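Local atomic coordinates of cytosol aminopeptidase (Staphylococcus aureus subsp. aureus, PDB entry 3KZW), a protein that probably removes N-terminal amino acids from peptides as a metal-dependent leucyl aminopeptidase of the cytosol aminopeptidase family. Residues S155-Y160 against L202-S207; A442-S447 against A465-T470. All coordinates share one frame; numbering follows the deposited sequence.

Overall arrangement
Interactions 1 and 2 hold different elements, their centres 35 Å apart and their nearest atoms about 19 Å apart. Interaction 1 joins the end region of helix 144-157 and its following turn to helix 188-208, about 9 Å from the centre of the chain; it is partly buried, buries 256 Å² in total and is largely polar, with two hydrogen bonds and a CH-pi contact. Interaction 2, about 28 Å from the chain centre, buries 152 Å² in total. All three of its touching residues are nevertheless buried, and across the segments the contact is van der Waals packing round one isoleucine. Other polar features lie beside the contact: the sodium ion at Thr470 and the second subunit at Ser447.

Interaction 1: S155-Y160 against L202-S207; sequences SERATY and LARDFS
Arg204 runs antiparallel over the Tyr160 ring, its CB near CZ and OH and its NH1 near the tyrosine CB. With CG anti to the backbone N (chi1 174°), the tyrosine ring reaches toward helix 188-208, where Arg204 CD lies over one face, 3.8 Å from the Tyr160 ring centroid and offset toward the rim: a CH-pi contact. The ring and guanidinium planes are 37° apart, so the two groups do not stack flat. Extended from CG to NE, Arg204 carries its NH1 beyond the ring to Arg157 O, 2.8 Å away. This bond lies in the guanidinium plane and meets a carbonyl lone pair, with an N-H...O angle of 158°. Asn201 OD1, Pro500 O and Asn495 O accept hydrogen bonds from Arg204 NH1, NE and NH2 respectively, which fixes the guanidinium's rotation. At the other end of the ring, Tyr160 OH donates to Asp205 OD1 at 2.7 Å, meeting the carboxylate on its anti side, and Asn208 ND2 also bonds this hydroxyl. Arg157 NE turns to Gln154. A tyrosine from a type I turn (Arg157 to Tyr160) is thus clasped by consecutive residues of helix 188-208, consistent with a junction between the N-terminal and catalytic parts of the cytosol aminopeptidase fold.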
ATOM      1  N   SER A 155      -9.533 -42.606 -14.873  1.00  2.65           N
ATOM      2  CA  SER A 155     -10.169 -42.697 -16.190  1.00  2.65           C
ATOM      3  C   SER A 155     -11.191 -41.578 -16.396  1.00  2.65           C
ATOM      4  O   SER A 155     -11.519 -41.229 -17.529  1.00  2.67           O
ATOM      5  CB  SER A 155     -10.820 -44.069 -16.392  1.00  2.61           C
ATOM      6  OG  SER A 155     -11.969 -44.220 -15.578  1.00  2.64           O
ATOM      7  N   GLU A 156     -11.681 -41.021 -15.290  1.00  2.66           N
ATOM      8  CA  GLU A 156     -12.633 -39.914 -15.326  1.00  2.64           C
ATOM      9  C   GLU A 156     -12.012 -38.610 -14.832  1.00  2.64           C
ATOM     10  O   GLU A 156     -12.194 -37.561 -15.451  1.00  2.68           O
ATOM     11  CB  GLU A 156     -13.880 -40.246 -14.499  1.00  2.64           C
ATOM     12  CG  GLU A 156     -14.731 -41.384 -15.056  1.00  2.67           C
ATOM     13  CD  GLU A 156     -15.517 -40.997 -16.305  1.00  2.78           C
ATOM     14  OE1 GLU A 156     -15.706 -39.784 -16.557  1.00  2.79           O
ATOM     15  OE2 GLU A 156     -15.955 -41.913 -17.034  1.00  2.83           O
ATOM     16  N   ARG A 157     -11.275 -38.684 -13.725  1.00  2.64           N
ATOM     17  CA  ARG A 157     -10.730 -37.492 -13.074  1.00  2.64           C
ATOM     18  C   ARG A 157      -9.610 -36.818 -13.871  1.00  2.65           C
ATOM     19  O   ARG A 157      -9.589 -35.590 -13.994  1.00  2.69           O
ATOM     20  CB  ARG A 157     -10.268 -37.800 -11.646  1.00  2.55           C
ATOM     21  CG  ARG A 157      -9.842 -36.554 -10.875  1.00  2.71           C
ATOM     22  CD  ARG A 157      -9.654 -36.790  -9.394  1.00  2.68           C
ATOM     23  NE  ARG A 157      -8.555 -37.707  -9.113  1.00  2.80           N
ATOM     24  CZ  ARG A 157      -7.844 -37.707  -7.987  1.00  2.96           C
ATOM     25  NH1 ARG A 157      -8.099 -36.819  -7.026  1.00  2.77           N
ATOM     26  NH2 ARG A 157      -6.868 -38.596  -7.826  1.00  2.92           N
ATOM     27  N   ALA A 158      -8.691 -37.616 -14.408  1.00  2.63           N
ATOM     28  CA  ALA A 158      -7.536 -37.087 -15.134  1.00  2.65           C
ATOM     29  C   ALA A 158      -7.906 -36.536 -16.510  1.00  2.66           C
ATOM     30  O   ALA A 158      -7.222 -35.657 -17.036  1.00  2.66           O
ATOM     31  CB  ALA A 158      -6.460 -38.149 -15.265  1.00  2.63           C
ATOM     32  N   THR A 159      -8.995 -37.053 -17.077  1.00  2.63           N
ATOM     33  CA  THR A 159      -9.416 -36.699 -18.433  1.00  2.63           C
ATOM     34  C   THR A 159     -10.507 -35.628 -18.454  1.00  2.62           C
ATOM     35  O   THR A 159     -11.079 -35.336 -19.505  1.00  2.64           O
ATOM     36  CB  THR A 159      -9.916 -37.937 -19.193  1.00  2.62           C
ATOM     37  OG1 THR A 159     -11.036 -38.500 -18.498  1.00  2.65           O
ATOM     38  CG2 THR A 159      -8.816 -38.980 -19.304  1.00  2.66           C
ATOM     39  N   TYR A 160     -10.786 -35.046 -17.291  1.00  2.62           N
ATOM     40  CA  TYR A 160     -11.836 -34.044 -17.145  1.00  2.64           C
ATOM     41  C   TYR A 160     -11.526 -32.773 -17.932  1.00  2.66           C
ATOM     42  O   TYR A 160     -10.380 -32.322 -17.980  1.00  2.67           O
ATOM     43  CB  TYR A 160     -12.049 -33.718 -15.661  1.00  2.61           C
ATOM     44  CG  TYR A 160     -13.025 -32.594 -15.386  1.00  2.56           C
ATOM     45  CD1 TYR A 160     -14.399 -32.820 -15.399  1.00  2.57           C
ATOM     46  CD2 TYR A 160     -12.572 -31.306 -15.103  1.00  2.55           C
ATOM     47  CE1 TYR A 160     -15.299 -31.792 -15.144  1.00  2.63           C
ATOM     48  CE2 TYR A 160     -13.464 -30.269 -14.848  1.00  2.59           C
ATOM     49  CZ  TYR A 160     -14.823 -30.521 -14.871  1.00  2.62           C
ATOM     50  OH  TYR A 160     -15.709 -29.502 -14.617  1.00  2.61           O
ATOM     51  N   LEU A 202     -18.583 -34.114 -11.090  1.00  2.61           N
ATOM     52  CA  LEU A 202     -19.865 -33.456 -10.858  1.00  2.65           C
ATOM     53  C   LEU A 202     -19.667 -32.219  -9.988  1.00  2.67           C
ATOM     54  O   LEU A 202     -20.245 -31.166 -10.258  1.00  2.70           O
ATOM     55  CB  LEU A 202     -20.871 -34.415 -10.207  1.00  2.65           C
ATOM     56  CG  LEU A 202     -22.250 -33.846  -9.835  1.00  2.66           C
ATOM     57  CD1 LEU A 202     -23.087 -33.532 -11.072  1.00  2.64           C
ATOM     58  CD2 LEU A 202     -22.997 -34.792  -8.912  1.00  2.67           C
ATOM     59  N   ALA A 203     -18.845 -32.365  -8.949  1.00  2.68           N
ATOM     60  CA  ALA A 203     -18.487 -31.263  -8.061  1.00  2.65           C
ATOM     61  C   ALA A 203     -17.719 -30.186  -8.827  1.00  2.67           C
ATOM     62  O   ALA A 203     -17.973 -28.988  -8.656  1.00  2.68           O
ATOM     63  CB  ALA A 203     -17.673 -31.776  -6.887  1.00  2.60           C
ATOM     64  N   ARG A 204     -16.791 -30.628  -9.677  1.00  2.63           N
ATOM     65  CA  ARG A 204     -16.002 -29.740 -10.527  1.00  2.63           C
ATOM     66  C   ARG A 204     -16.872 -28.919 -11.471  1.00  2.64           C
ATOM     67  O   ARG A 204     -16.611 -27.735 -11.681  1.00  2.71           O
ATOM     68  CB  ARG A 204     -14.992 -30.543 -11.346  1.00  2.64           C
ATOM     69  CG  ARG A 204     -13.747 -30.959 -10.599  1.00  2.57           C
ATOM     70  CD  ARG A 204     -12.940 -31.915 -11.446  1.00  2.60           C
ATOM     71  NE  ARG A 204     -11.556 -32.016 -11.002  1.00  2.65           N
ATOM     72  CZ  ARG A 204     -10.660 -32.853 -11.513  1.00  2.63           C
ATOM     73  NH1 ARG A 204     -10.993 -33.685 -12.490  1.00  2.53           N
ATOM     74  NH2 ARG A 204      -9.426 -32.866 -11.036  1.00  2.75           N
ATOM     75  N   ASP A 205     -17.896 -29.556 -12.040  1.00  2.64           N
ATOM     76  CA  ASP A 205     -18.823 -28.891 -12.957  1.00  2.65           C
ATOM     77  C   ASP A 205     -19.557 -27.730 -12.289  1.00  2.65           C
ATOM     78  O   ASP A 205     -19.674 -26.649 -12.869  1.00  2.68           O
ATOM     79  CB  ASP A 205     -19.821 -29.891 -13.547  1.00  2.64           C
ATOM     80  CG  ASP A 205     -19.254 -30.665 -14.731  1.00  2.72           C
ATOM     81  OD1 ASP A 205     -18.170 -30.300 -15.242  1.00  2.66           O
ATOM     82  OD2 ASP A 205     -19.905 -31.642 -15.161  1.00  2.79           O
ATOM     83  N   PHE A 206     -20.039 -27.955 -11.068  1.00  2.64           N
ATOM     84  CA  PHE A 206     -20.691 -26.904 -10.294  1.00  2.65           C
ATOM     85  C   PHE A 206     -19.725 -25.768  -9.971  1.00  2.64           C
ATOM     86  O   PHE A 206     -20.098 -24.601 -10.026  1.00  2.66           O
ATOM     87  CB  PHE A 206     -21.292 -27.462  -9.001  1.00  2.66           C
ATOM     88  CG  PHE A 206     -22.581 -28.213  -9.198  1.00  2.71           C
ATOM     89  CD1 PHE A 206     -23.679 -27.598  -9.795  1.00  2.73           C
ATOM     90  CD2 PHE A 206     -22.704 -29.531  -8.764  1.00  2.74           C
ATOM     91  CE1 PHE A 206     -24.875 -28.292  -9.974  1.00  2.77           C
ATOM     92  CE2 PHE A 206     -23.896 -30.233  -8.936  1.00  2.73           C
ATOM     93  CZ  PHE A 206     -24.985 -29.610  -9.543  1.00  2.74           C
ATOM     94  N   SER A 207     -18.487 -26.123  -9.643  1.00  2.64           N
ATOM     95  CA  SER A 207     -17.471 -25.146  -9.271  1.00  2.63           C
ATOM     96  C   SER A 207     -17.017 -24.294 -10.457  1.00  2.63           C
ATOM     97  O   SER A 207     -16.838 -23.085 -10.324  1.00  2.66           O
ATOM     98  CB  SER A 207     -16.272 -25.842  -8.628  1.00  2.62           C
ATOM     99  OG  SER A 207     -16.664 -26.581  -7.484  1.00  2.67           O
TER

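Interaction 2: A442-S447 against A465-T470. With NA (sodium ion), chain R.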
ATOM      1  N   ALA A 442     -12.986 -18.005  23.724  1.00  2.67           N
ATOM      2  CA  ALA A 442     -13.287 -16.761  24.423  1.00  2.63           C
ATOM      3  C   ALA A 442     -13.410 -15.570  23.476  1.00  2.69           C
ATOM      4  O   ALA A 442     -14.277 -14.717  23.664  1.00  2.79           O
ATOM      5  CB  ALA A 442     -12.236 -16.483  25.485  1.00  2.56           C
ATOM      6  N   SER A 443     -12.549 -15.514  22.460  1.00  2.67           N
ATOM      7  CA  SER A 443     -12.460 -14.334  21.600  1.00  2.66           C
ATOM      8  C   SER A 443     -13.621 -14.170  20.620  1.00  2.68           C
ATOM      9  O   SER A 443     -13.857 -13.066  20.121  1.00  2.72           O
ATOM     10  CB  SER A 443     -11.113 -14.276  20.871  1.00  2.63           C
ATOM     11  OG  SER A 443     -10.994 -15.331  19.937  1.00  2.89           O
ATOM     12  N   ILE A 444     -14.353 -15.253  20.353  1.00  2.64           N
ATOM     13  CA  ILE A 444     -15.557 -15.168  19.513  1.00  2.62           C
ATOM     14  C   ILE A 444     -16.685 -14.441  20.244  1.00  2.63           C
ATOM     15  O   ILE A 444     -17.685 -14.057  19.639  1.00  2.67           O
ATOM     16  CB  ILE A 444     -16.050 -16.554  18.996  1.00  2.59           C
ATOM     17  CG1 ILE A 444     -16.383 -17.499  20.159  1.00  2.66           C
ATOM     18  CG2 ILE A 444     -15.029 -17.169  18.034  1.00  2.58           C
ATOM     19  CD1 ILE A 444     -17.245 -18.683  19.767  1.00  2.55           C
ATOM     20  N   LYS A 445     -16.501 -14.246  21.546  1.00  2.63           N
ATOM     21  CA  LYS A 445     -17.482 -13.567  22.387  1.00  2.68           C
ATOM     22  C   LYS A 445     -17.087 -12.116  22.688  1.00  2.69           C
ATOM     23  O   LYS A 445     -17.791 -11.418  23.421  1.00  2.67           O
ATOM     24  CB  LYS A 445     -17.686 -14.343  23.693  1.00  2.66           C
ATOM     25  CG  LYS A 445     -18.244 -15.758  23.503  1.00  2.78           C
ATOM     26  CD  LYS A 445     -18.163 -16.592  24.782  1.00  2.70           C
ATOM     27  CE  LYS A 445     -19.274 -16.239  25.765  1.00  2.87           C
ATOM     28  NZ  LYS A 445     -19.223 -17.083  26.995  1.00  2.93           N
ATOM     29  N   HIS A 446     -15.967 -11.669  22.118  1.00  2.72           N
ATOM     30  CA  HIS A 446     -15.465 -10.310  22.347  1.00  2.71           C
ATOM     31  C   HIS A 446     -16.207  -9.261  21.513  1.00  2.69           C
ATOM     32  O   HIS A 446     -15.646  -8.661  20.588  1.00  2.66           O
ATOM     33  CB  HIS A 446     -13.950 -10.218  22.104  1.00  2.72           C
ATOM     34  CG  HIS A 446     -13.120 -10.901  23.148  1.00  2.82           C
ATOM     35  ND1 HIS A 446     -11.822 -11.307  22.914  1.00  2.87           N
ATOM     36  CD2 HIS A 446     -13.399 -11.252  24.426  1.00  2.78           C
ATOM     37  CE1 HIS A 446     -11.338 -11.875  24.005  1.00  2.85           C
ATOM     38  NE2 HIS A 446     -12.274 -11.855  24.937  1.00  2.84           N
ATOM     39  N   SER A 447     -17.478  -9.059  21.848  1.00  2.67           N
ATOM     40  CA  SER A 447     -18.284  -7.999  21.261  1.00  2.63           C
ATOM     41  C   SER A 447     -18.828  -7.118  22.371  1.00  2.67           C
ATOM     42  O   SER A 447     -19.245  -7.615  23.420  1.00  2.71           O
ATOM     43  CB  SER A 447     -19.439  -8.581  20.454  1.00  2.61           C
ATOM     44  OG  SER A 447     -20.278  -7.549  19.964  1.00  2.63           O
ATOM     45  N   ALA A 465     -12.077 -18.540  13.086  1.00  2.59           N
ATOM     46  CA  ALA A 465     -13.162 -18.957  12.202  1.00  2.57           C
ATOM     47  C   ALA A 465     -13.698 -20.343  12.569  1.00  2.64           C
ATOM     48  O   ALA A 465     -14.912 -20.559  12.601  1.00  2.61           O
ATOM     49  CB  ALA A 465     -12.702 -18.929  10.759  1.00  2.58           C
ATOM     50  N   ALA A 466     -12.783 -21.268  12.854  1.00  2.66           N
ATOM     51  CA  ALA A 466     -13.136 -22.630  13.242  1.00  2.69           C
ATOM     52  C   ALA A 466     -13.910 -22.645  14.558  1.00  2.68           C
ATOM     53  O   ALA A 466     -14.906 -23.358  14.694  1.00  2.63           O
ATOM     54  CB  ALA A 466     -11.887 -23.484  13.349  1.00  2.67           C
ATOM     55  N   SER A 467     -13.443 -21.845  15.514  1.00  2.69           N
ATOM     56  CA  SER A 467     -14.103 -21.695  16.808  1.00  2.65           C
ATOM     57  C   SER A 467     -15.518 -21.150  16.645  1.00  2.66           C
ATOM     58  O   SER A 467     -16.439 -21.585  17.335  1.00  2.72           O
ATOM     59  CB  SER A 467     -13.292 -20.765  17.711  1.00  2.63           C
ATOM     60  OG  SER A 467     -13.906 -20.618  18.980  1.00  2.74           O
ATOM     61  N   PHE A 468     -15.680 -20.206  15.722  1.00  2.65           N
ATOM     62  CA  PHE A 468     -16.979 -19.602  15.445  1.00  2.63           C
ATOM     63  C   PHE A 468     -17.968 -20.624  14.881  1.00  2.64           C
ATOM     64  O   PHE A 468     -19.104 -20.710  15.346  1.00  2.66           O
ATOM     65  CB  PHE A 468     -16.830 -18.417  14.489  1.00  2.55           C
ATOM     66  CG  PHE A 468     -18.081 -17.600  14.331  1.00  2.54           C
ATOM     67  CD1 PHE A 468     -19.026 -17.926  13.364  1.00  2.60           C
ATOM     68  CD2 PHE A 468     -18.312 -16.495  15.141  1.00  2.60           C
ATOM     69  CE1 PHE A 468     -20.188 -17.170  13.210  1.00  2.59           C
ATOM     70  CE2 PHE A 468     -19.467 -15.730  14.997  1.00  2.58           C
ATOM     71  CZ  PHE A 468     -20.407 -16.070  14.030  1.00  2.57           C
ATOM     72  N   VAL A 469     -17.524 -21.392  13.890  1.00  2.67           N
ATOM     73  CA  VAL A 469     -18.360 -22.406  13.246  1.00  2.65           C
ATOM     74  C   VAL A 469     -18.712 -23.557  14.198  1.00  2.68           C
ATOM     75  O   VAL A 469     -19.879 -23.941  14.296  1.00  2.70           O
ATOM     76  CB  VAL A 469     -17.702 -22.939  11.946  1.00  2.66           C
ATOM     77  CG1 VAL A 469     -18.503 -24.090  11.351  1.00  2.67           C
ATOM     78  CG2 VAL A 469     -17.561 -21.817  10.929  1.00  2.62           C
ATOM     79  N   THR A 470     -17.711 -24.080  14.911  1.00  2.68           N
ATOM     80  CA  THR A 470     -17.902 -25.246  15.785  1.00  2.68           C
ATOM     81  C   THR A 470     -18.688 -24.933  17.054  1.00  2.70           C
ATOM     82  O   THR A 470     -19.099 -25.847  17.776  1.00  2.82           O
ATOM     83  CB  THR A 470     -16.566 -25.917  16.167  1.00  2.66           C
ATOM     84  OG1 THR A 470     -15.683 -24.940  16.731  1.00  2.76           O
ATOM     85  CG2 THR A 470     -15.912 -26.553  14.943  1.00  2.67           C
TER
HETATM   86 NA    NA R 497     -18.796 -27.294  19.731  1.00 29.39          NA
HETATM   87  O   HOH W   1     -18.983 -25.541  21.346  1.00  9.13           O
HETATM   88  O   HOH W   2     -19.044 -29.451  18.965  1.00  2.00           O
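The Phe468 ring meets Ile444 at its edge: the CG2 methyl lies near the ring plane, and the closest side-chain approach is lower down, Ile444 CG2 to Phe468 CB at 4.2 Å. A second flat group, the His446 imidazole, folds back over its own segment, with Ala442 O and Ser443 CA beneath one face. A type I turn (Ser443 to His446) after helix 438-443 packs Ile444 against helix 461-470 in the catalytic region. The turn is closed by His446 N to Ser443 O at 3.2 Å, and His446 is also the centre of an inverse gamma turn.

Ile444 carries the contact. Its chi1 of 59° sets CG1 between the backbone N and the carbonyl carbon, and leaves CG2 anti to that carbon, directed at the helix. Ile444 CG2 touches Ser467 OG at 3.7 Å, and Ile444 CD1 packs along the same residue, 3.9 Å from Ser467 O. The serine hydroxyl, lying beside its own carbonyl carbon, makes a weak hydrogen bond to Glu440 O. Leu452 also touches Ile444, whose backbone is hydrogen-bonded to that of Val453, while Arg369 of helix 368-380 packs against Phe468 and Lys166 NZ of a second subunit bonds Ser447 O.

One turn along from Ser467, Thr470 OG1 donates to Ala466 O at 2.7 Å, which Thr470 N reaches from the opposite face of the carbonyl plane. Thr470 O binds the sodium ion at 2.5 Å, together with two waters and Gly474 O.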